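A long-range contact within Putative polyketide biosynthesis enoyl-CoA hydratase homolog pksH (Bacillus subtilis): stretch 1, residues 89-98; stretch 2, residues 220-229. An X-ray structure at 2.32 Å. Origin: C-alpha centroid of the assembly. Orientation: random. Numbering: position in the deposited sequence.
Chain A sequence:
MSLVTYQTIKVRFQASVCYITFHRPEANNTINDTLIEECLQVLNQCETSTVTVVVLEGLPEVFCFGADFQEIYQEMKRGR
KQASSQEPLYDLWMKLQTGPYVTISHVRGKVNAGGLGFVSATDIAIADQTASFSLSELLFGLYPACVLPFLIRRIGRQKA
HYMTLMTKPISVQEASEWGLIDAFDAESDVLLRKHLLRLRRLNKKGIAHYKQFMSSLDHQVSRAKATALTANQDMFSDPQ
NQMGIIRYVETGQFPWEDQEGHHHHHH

Stretch 1 (89-98) LYDLWMKLQT
Stretch 2, residues 220-229: QVSRAKATAL

Antiparallel helices can meet through one large aromatic knob, and residues 89-98 and 220-229 of PksH illustrate the principle. Both stretches are helical; their axes run at 179° and approach to 11.1 Å, a spacing wide enough to admit a tyrosine ring. The register follows from two pairs, Tyr90 with Lys225 (CA to CA 7.5 Å) and Met94 with Val221 (CA to CA 7.6 Å). The first helix has phi/psi near -63/-40 until it loosens at Gln97 and Thr98. The second is kinked: the N atoms of Ala226 and Thr227 lack bonds to the preceding turn, and Ala224 departs to -95/-10.

Tyr90 covers the most surface. Its CA-to-CB bond points toward the partner helix, and with chi1 t (-159°) and chi2 96° the ring sits among Val221, Ala224, Lys225 and Ala228. Tyr90 OH donates a hydrogen bond to Val221 O at 2.7 Å, near the ring plane, so the buried hydroxyl is satisfied by a backbone carbonyl. The ring is also lined by carbon: Tyr90 CE1 lies 4.1 Å from Ala228 CB.

Lys225 serves Tyr90 and Asp91 together. All four of its chi angles are t, and the extended chain passes over one ring face, with CG 3.9 Å from the Tyr90 ring centroid in a CH-pi contact. Beyond the ring, Lys225 NZ reaches Asp91 OD1 at 2.6 Å in a salt bridge, with a weak hydrogen bond to Asp91 OD2 at 3.0 Å. Asp91 (chi1 m, chi2 -42°) starts sideways but brings its carboxylate nearer.

One turn on from Tyr90, Met94 faces Val221, whose CA-to-CB bond points toward the first helix (chi1 t). Selenomethionine Met94 (chi1 m, chi2 t, chi3 p) places CE 3.4 Å from Val221 CG1 and 3.3 Å from Ser222 CB. Gln97 (chi1 m, chi2 t, chi3 -65°) adds OE1 at 3.3 Å from Val221 CG2, a van der Waals contact.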

# COMPACT_ATOMS: atom_id res chain seq x y z
N LEU A 89 -2.19 3.22 9.55
CA LEU A 89 -1.84 2.76 8.21
C LEU A 89 -1.74 1.23 8.17
O LEU A 89 -2.27 0.58 7.26
CB LEU A 89 -0.51 3.37 7.78
CG LEU A 89 -0.01 2.95 6.39
CD1 LEU A 89 -0.98 3.48 5.34
CD2 LEU A 89 1.39 3.51 6.14
N TYR A 90 -1.06 0.66 9.16
CA TYR A 90 -0.89 -0.79 9.22
C TYR A 90 -2.23 -1.50 9.32
O TYR A 90 -2.47 -2.48 8.61
CB TYR A 90 -0.02 -1.18 10.40
CG TYR A 90 0.63 -2.54 10.27
CD1 TYR A 90 1.93 -2.68 9.78
CD2 TYR A 90 -0.06 -3.70 10.66
CE1 TYR A 90 2.54 -3.92 9.69
CE2 TYR A 90 0.55 -4.96 10.57
CZ TYR A 90 1.85 -5.06 10.09
OH TYR A 90 2.48 -6.28 10.06
N ASP A 91 -3.11 -1.01 10.19
CA ASP A 91 -4.43 -1.61 10.37
C ASP A 91 -5.29 -1.48 9.13
O ASP A 91 -6.11 -2.34 8.86
CB ASP A 91 -5.14 -0.99 11.57
CG ASP A 91 -4.54 -1.44 12.88
OD1 ASP A 91 -4.22 -2.64 12.99
OD2 ASP A 91 -4.38 -0.60 13.79
N LEU A 92 -5.09 -0.40 8.39
CA LEU A 92 -5.81 -0.17 7.15
C LEU A 92 -5.40 -1.27 6.16
O LEU A 92 -6.25 -1.94 5.57
CB LEU A 92 -5.44 1.20 6.58
CG LEU A 92 -5.88 1.55 5.16
CD1 LEU A 92 -7.38 1.36 5.00
CD2 LEU A 92 -5.48 2.98 4.88
N TRP A 93 -4.10 -1.46 6.00
CA TRP A 93 -3.62 -2.49 5.09
C TRP A 93 -4.10 -3.85 5.55
O TRP A 93 -4.38 -4.72 4.73
CB TRP A 93 -2.09 -2.47 5.01
CG TRP A 93 -1.55 -1.26 4.28
CD1 TRP A 93 -2.23 -0.46 3.41
CD2 TRP A 93 -0.21 -0.76 4.33
NE1 TRP A 93 -1.40 0.51 2.91
CE2 TRP A 93 -0.16 0.36 3.46
CE3 TRP A 93 0.94 -1.13 5.02
CZ2 TRP A 93 1.01 1.11 3.27
CZ3 TRP A 93 2.11 -0.39 4.84
CH2 TRP A 93 2.13 0.72 3.96
N MSE A 94 -4.23 -4.03 6.87
CA MSE A 94 -4.71 -5.30 7.41
C MSE A 94 -6.19 -5.48 7.07
O MSE A 94 -6.64 -6.58 6.75
CB MSE A 94 -4.55 -5.35 8.92
CG MSE A 94 -3.11 -5.47 9.40
SE MSE A 94 -3.01 -6.23 11.19
CE MSE A 94 -3.02 -8.10 10.68
N LYS A 95 -6.93 -4.38 7.13
CA LYS A 95 -8.37 -4.39 6.84
C LYS A 95 -8.58 -4.87 5.40
O LYS A 95 -9.46 -5.69 5.12
CB LYS A 95 -8.93 -2.98 7.02
CG LYS A 95 -10.40 -2.91 7.42
CD LYS A 95 -10.58 -3.34 8.87
CE LYS A 95 -11.84 -2.73 9.49
NZ LYS A 95 -11.96 -3.02 10.96
N LEU A 96 -7.77 -4.33 4.49
CA LEU A 96 -7.86 -4.71 3.08
C LEU A 96 -7.75 -6.21 2.93
O LEU A 96 -8.42 -6.79 2.07
CB LEU A 96 -6.74 -4.04 2.29
CG LEU A 96 -6.94 -2.65 1.67
CD1 LEU A 96 -8.18 -1.96 2.20
CD2 LEU A 96 -5.70 -1.84 1.96
N GLN A 97 -6.92 -6.85 3.75
CA GLN A 97 -6.76 -8.30 3.69
C GLN A 97 -7.83 -9.06 4.47
O GLN A 97 -8.04 -10.26 4.24
CB GLN A 97 -5.43 -8.72 4.30
CG GLN A 97 -4.19 -8.20 3.67
CD GLN A 97 -3.00 -9.05 4.07
OE1 GLN A 97 -2.62 -9.10 5.24
NE2 GLN A 97 -2.42 -9.74 3.09
N THR A 98 -8.49 -8.38 5.39
CA THR A 98 -9.45 -9.05 6.25
C THR A 98 -10.94 -8.75 6.07
O THR A 98 -11.78 -9.58 6.40
CB THR A 98 -9.09 -8.76 7.73
OG1 THR A 98 -7.74 -9.18 7.98
CG2 THR A 98 -9.99 -9.54 8.66
N GLN A 220 0.88 -14.30 10.12
CA GLN A 220 2.13 -13.67 9.73
C GLN A 220 2.09 -12.15 9.82
O GLN A 220 2.92 -11.54 10.47
CB GLN A 220 2.44 -14.09 8.30
CG GLN A 220 3.83 -13.81 7.82
CD GLN A 220 3.90 -13.73 6.31
OE1 GLN A 220 3.32 -14.57 5.60
NE2 GLN A 220 4.60 -12.72 5.80
N VAL A 221 1.10 -11.54 9.16
CA VAL A 221 0.95 -10.09 9.16
C VAL A 221 0.73 -9.48 10.54
O VAL A 221 1.46 -8.57 10.95
CB VAL A 221 -0.20 -9.65 8.23
CG1 VAL A 221 -0.46 -8.15 8.41
CG2 VAL A 221 0.15 -9.96 6.78
N SER A 222 -0.29 -9.97 11.26
CA SER A 222 -0.58 -9.45 12.60
C SER A 222 0.55 -9.73 13.60
O SER A 222 0.88 -8.89 14.44
CB SER A 222 -1.90 -10.03 13.12
OG SER A 222 -1.84 -11.44 13.22
N ARG A 223 1.16 -10.90 13.49
CA ARG A 223 2.24 -11.29 14.39
C ARG A 223 3.46 -10.37 14.31
O ARG A 223 4.22 -10.23 15.28
CB ARG A 223 2.66 -12.73 14.10
CG ARG A 223 3.83 -13.21 14.94
CD ARG A 223 4.18 -14.66 14.65
NE ARG A 223 3.05 -15.55 14.84
CZ ARG A 223 3.14 -16.88 14.87
NH1 ARG A 223 4.32 -17.47 14.72
NH2 ARG A 223 2.04 -17.61 15.04
N ALA A 224 3.65 -9.73 13.16
CA ALA A 224 4.79 -8.85 12.95
C ALA A 224 4.50 -7.38 13.20
O ALA A 224 5.42 -6.57 13.25
CB ALA A 224 5.30 -9.03 11.52
N LYS A 225 3.23 -7.03 13.38
CA LYS A 225 2.82 -5.64 13.57
C LYS A 225 3.60 -4.81 14.59
O LYS A 225 4.14 -3.74 14.26
CB LYS A 225 1.33 -5.57 13.91
CG LYS A 225 0.83 -4.15 14.04
CD LYS A 225 -0.61 -4.13 14.50
CE LYS A 225 -1.10 -2.69 14.66
NZ LYS A 225 -2.54 -2.64 15.02
N ALA A 226 3.67 -5.29 15.83
CA ALA A 226 4.38 -4.56 16.88
C ALA A 226 5.86 -4.41 16.56
O ALA A 226 6.45 -3.36 16.80
CB ALA A 226 4.20 -5.25 18.22
N THR A 227 6.46 -5.46 16.01
CA THR A 227 7.87 -5.42 15.63
C THR A 227 8.07 -4.36 14.54
O THR A 227 9.00 -3.57 14.60
CB THR A 227 8.33 -6.75 15.08
OG1 THR A 227 8.16 -7.76 16.09
CG2 THR A 227 9.79 -6.69 14.65
N ALA A 228 7.19 -4.37 13.55
CA ALA A 228 7.29 -3.41 12.46
C ALA A 228 7.13 -2.00 13.02
O ALA A 228 7.93 -1.12 12.73
CB ALA A 228 6.21 -3.68 11.40
N LEU A 229 6.09 -1.80 13.83
CA LEU A 229 5.87 -0.48 14.41
C LEU A 229 7.02 -0.07 15.32
O LEU A 229 7.43 1.09 15.32
CB LEU A 229 4.54 -0.46 15.18
CG LEU A 229 3.31 -0.58 14.28
CD1 LEU A 229 2.05 -0.55 15.13
CD2 LEU A 229 3.31 0.55 13.27